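Long-range contact in periplasmic binding protein/LacI transcriptional regulator (Burkholderia graminis C4D1M, PDB 5HQJ), which binds D-arabinose and probably serves as the sugar-capturing solute-binding component of a bacterial ABC transporter: residues A154-L160 with E186-D192. Numbering follows the deposited sequence. Where two conformers were deposited one is given.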
ATOM      1  N   ALA A 154      -0.878 -16.965  10.104  1.00  5.98           N
ATOM      2  CA  ALA A 154       0.350 -16.493   9.450  1.00  5.93           C
ATOM      3  C   ALA A 154       0.126 -15.137   8.794  1.00  7.29           C
ATOM      4  O   ALA A 154      -0.984 -14.808   8.388  1.00  6.82           O
ATOM      5  CB  ALA A 154       0.863 -17.498   8.413  1.00  6.29           C
ATOM      6  N   ILE A 155       1.191 -14.343   8.739  1.00  5.76           N
ATOM      7  CA  ILE A 155       1.191 -13.025   8.143  1.00  5.79           C
ATOM      8  C   ILE A 155       2.219 -12.981   7.035  1.00  9.38           C
ATOM      9  O   ILE A 155       3.405 -13.298   7.253  1.00  7.72           O
ATOM     10  CB  ILE A 155       1.514 -11.911   9.196  1.00  5.38           C
ATOM     11  CG1 ILE A 155       0.577 -11.981  10.387  1.00  5.19           C
ATOM     12  CG2 ILE A 155       1.535 -10.498   8.481  1.00  9.06           C
ATOM     13  CD1 ILE A 155       0.936 -10.978  11.491  1.00  7.40           C
ATOM     14  N   ILE A 156       1.759 -12.620   5.838  1.00  6.80           N
ATOM     15  CA  ILE A 156       2.600 -12.541   4.626  1.00  6.65           C
ATOM     16  C   ILE A 156       2.724 -11.083   4.264  1.00 10.04           C
ATOM     17  O   ILE A 156       1.694 -10.407   4.055  1.00  7.45           O
ATOM     18  CB  ILE A 156       2.002 -13.352   3.451  1.00  7.31           C
ATOM     19  CG1 ILE A 156       1.653 -14.784   3.887  1.00 14.27           C
ATOM     20  CG2 ILE A 156       2.930 -13.344   2.277  1.00  7.96           C
ATOM     21  CD1 ILE A 156       2.798 -15.584   4.441  1.00 14.52           C
ATOM     22  N   THR A 157       3.956 -10.574   4.184  1.00  6.76           N
ATOM     23  CA  THR A 157       4.148  -9.175   3.861  1.00  6.63           C
ATOM     24  C   THR A 157       4.927  -9.028   2.575  1.00  8.66           C
ATOM     25  O   THR A 157       5.225 -10.026   1.917  1.00 10.62           O
ATOM     26  CB  THR A 157       4.808  -8.426   5.053  1.00  8.32           C
ATOM     27  OG1 THR A 157       4.807  -7.025   4.737  1.00  8.89           O
ATOM     28  CG2 THR A 157       6.232  -8.943   5.408  1.00  7.91           C
ATOM     29  N   GLY A 158       5.266  -7.784   2.227  1.00  9.58           N
ATOM     30  CA  GLY A 158       5.998  -7.512   1.002  1.00 15.58           C
ATOM     31  C   GLY A 158       7.450  -7.281   1.320  1.00 17.23           C
ATOM     32  O   GLY A 158       8.132  -8.158   1.849  1.00 18.62           O
ATOM     33  N   GLN A 159       7.902  -6.061   1.047  1.00 22.04           N
ATOM     34  CA  GLN A 159       9.259  -5.675   1.381  1.00 30.79           C
ATOM     35  C   GLN A 159       9.348  -5.335   2.890  1.00 10.98           C
ATOM     36  O   GLN A 159       8.496  -4.653   3.451  1.00 19.56           O
ATOM     37  CB  GLN A 159       9.720  -4.514   0.472  1.00 53.30           C
ATOM     38  CG  GLN A 159       8.757  -3.317   0.295  1.00 58.65           C
ATOM     39  CD  GLN A 159       7.759  -3.461  -0.873  1.00 57.34           C
ATOM     40  OE1 GLN A 159       6.759  -4.152  -0.755  1.00 21.65           O
ATOM     41  NE2 GLN A 159       8.021  -2.772  -1.985  1.00 65.13           N
ATOM     42  N   LEU A 160      10.377  -5.886   3.521  1.00 14.81           N
ATOM     43  CA  LEU A 160      10.531  -5.794   4.961  1.00 15.90           C
ATOM     44  C   LEU A 160      10.809  -4.374   5.491  1.00 23.56           C
ATOM     45  O   LEU A 160      10.638  -4.128   6.682  1.00 18.81           O
ATOM     46  CB  LEU A 160      11.639  -6.746   5.422  1.00 17.34           C
ATOM     47  CG  LEU A 160      11.471  -8.229   5.093  1.00 24.67           C
ATOM     48  CD1 LEU A 160      12.705  -9.025   5.528  1.00 26.39           C
ATOM     49  CD2 LEU A 160      10.210  -8.783   5.730  1.00 18.03           C
ATOM     50  N   GLU A 186       3.838 -17.451  12.087  1.00  6.83           N
ATOM     51  CA  GLU A 186       4.735 -17.058  11.001  1.00  7.83           C
ATOM     52  C   GLU A 186       4.470 -15.662  10.539  1.00  8.19           C
ATOM     53  O   GLU A 186       3.306 -15.266  10.359  1.00  8.53           O
ATOM     54  CB  GLU A 186       4.573 -17.974   9.797  1.00 11.58           C
ATOM     55  CG  GLU A 186       5.462 -17.591   8.615  1.00 18.73           C
ATOM     56  CD  GLU A 186       5.510 -18.679   7.560  1.00 18.53           C
ATOM     57  OE1 GLU A 186       5.495 -19.864   7.942  1.00 14.01           O
ATOM     58  OE2 GLU A 186       5.535 -18.334   6.363  1.00 23.00           O
ATOM     59  N   THR A 187       5.545 -14.906  10.361  1.00  6.69           N
ATOM     60  CA  THR A 187       5.492 -13.613   9.667  1.00  6.41           C
ATOM     61  C   THR A 187       6.648 -13.595   8.683  1.00  6.67           C
ATOM     62  O   THR A 187       7.805 -13.695   9.097  1.00  8.73           O
ATOM     63  CB  THR A 187       5.595 -12.402  10.622  1.00  9.04           C
ATOM     64  OG1 THR A 187       4.530 -12.451  11.582  1.00  9.19           O
ATOM     65  CG2 THR A 187       5.567 -11.087   9.817  1.00  9.48           C
ATOM     66  N   GLN A 188       6.354 -13.532   7.380  1.00  6.60           N
ATOM     67  CA  GLN A 188       7.404 -13.637   6.358  1.00  6.04           C
ATOM     68  C   GLN A 188       7.197 -12.667   5.205  1.00 10.12           C
ATOM     69  O   GLN A 188       6.064 -12.376   4.803  1.00  8.54           O
ATOM     70  CB  GLN A 188       7.485 -15.075   5.794  1.00  8.55           C
ATOM     71  CG  GLN A 188       7.961 -16.109   6.762  1.00  7.35           C
ATOM     72  CD  GLN A 188       9.448 -16.001   7.010  1.00 20.22           C
ATOM     73  OE1 GLN A 188      10.245 -16.021   6.071  1.00 32.89           O
ATOM     74  NE2 GLN A 188       9.825 -15.801   8.258  1.00  8.75           N
ATOM     75  N   GLY A 189       8.280 -12.143   4.670  1.00  9.30           N
ATOM     76  CA  GLY A 189       8.228 -11.234   3.546  1.00  9.23           C
ATOM     77  C   GLY A 189       8.391 -11.906   2.175  1.00 10.25           C
ATOM     78  O   GLY A 189       8.773 -13.062   2.090  1.00 14.34           O
ATOM     79  N   THR A 190       8.142 -11.117   1.137  1.00 14.45           N
ATOM     80  CA  THR A 190       8.106 -11.603  -0.238  1.00 16.62           C
ATOM     81  C   THR A 190       8.683 -10.630  -1.244  1.00 23.25           C
ATOM     82  O   THR A 190       8.786 -10.966  -2.424  1.00 21.05           O
ATOM     83  CB  THR A 190       6.673 -11.874  -0.682  1.00 11.05           C
ATOM     84  OG1 THR A 190       5.946 -10.640  -0.678  1.00 15.20           O
ATOM     85  CG2 THR A 190       6.012 -12.880   0.252  1.00 12.05           C
ATOM     86  N   ASP A 191       9.010  -9.434  -0.776  0.59 18.80           N
ATOM     87  CA  ASP A 191       9.371  -8.349  -1.656  0.59 20.59           C
ATOM     88  C   ASP A 191       8.314  -8.204  -2.751  0.59 29.37           C
ATOM     89  O   ASP A 191       8.610  -7.676  -3.819  0.59 26.79           O
ATOM     90  CB  ASP A 191      10.765  -8.581  -2.261  0.59 30.85           C
ATOM     91  CG  ASP A 191      11.857  -8.740  -1.198  0.59 41.62           C
ATOM     92  OD1 ASP A 191      11.765  -8.079  -0.140  0.59 49.40           O
ATOM     93  OD2 ASP A 191      12.813  -9.519  -1.423  0.59 38.35           O
ATOM     94  N   ASP A 192       7.086  -8.665  -2.476  1.00 22.38           N
ATOM     95  CA  ASP A 192       5.991  -8.633  -3.445  1.00 26.79           C
ATOM     96  C   ASP A 192       6.412  -9.229  -4.777  1.00 19.60           C
ATOM     97  O   ASP A 192       5.947  -8.805  -5.825  1.00 30.42           O
ATOM     98  CB  ASP A 192       5.469  -7.203  -3.646  1.00 35.21           C
ATOM     99  CG  ASP A 192       4.567  -6.741  -2.519  1.00 60.03           C
ATOM    100  OD1 ASP A 192       4.212  -7.568  -1.658  1.00 97.85           O
ATOM    101  OD2 ASP A 192       4.182  -5.552  -2.515  1.00 41.93           O
TER
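I155 sits between E186 and Q188 in parallel β pairing: its N donates to E186 O (2.8 Å), and its O accepts from Q188 N almost in line with the carbonyl. T157 N carries the pattern one step past the strand ends, reaching Q188 O at 2.8 Å with a nearly straight N-H (172°). CA-H groups of T187 and I156 also lean on carbonyl oxygens of the partner strand.

Beyond the strands, T190 takes over. Its hydroxyl gives its proton to T157 O at 2.8 Å, in the carbonyl plane and on a lone pair; chi1 of 64°, which sets OG1 between the backbone N and the carbonyl carbon, brings it there. The same oxygen lies where it would accept from D192 N in an ST turn, a bond left doubtful because D192 N is crowded in the model. G158 O receives T190 N at 3.0 Å and, more weakly, D191 N, so two successive amides grip one oxygen.

The van der Waals contacts divide between the two sheet faces. T187 and I155, beta-branched residues that suit extended chain, lie side by side on one, T187 OG1 beside I155; K173 of helix 163-176 touches T187. On the other, the CG2 methyls of I156 and T190 meet at 3.7 Å, the side chains crossing at about a right angle; I156 also packs on V200 of helix 194-207, and E186 OE2 hydrogen-bonds T204 OG1 of the same helix. At the turn, a side chain on G189 would run into L160 CD2 (3.8 Å from G189 CA) and G158 O, and one on G158 into D192 OD1 (3.2 Å from G158 CA), an oxygen hydrogen-bonded to S218.

Strand 150-156, helix 163-176 and strand 181-188 form a β-α-β unit, with 181-188 at the sheet edge. As in other periplasmic binding proteins, loops at the C-terminal ends of parallel strands build the interdomain sugar site, here bringing D192 to the bound arabinopyranose.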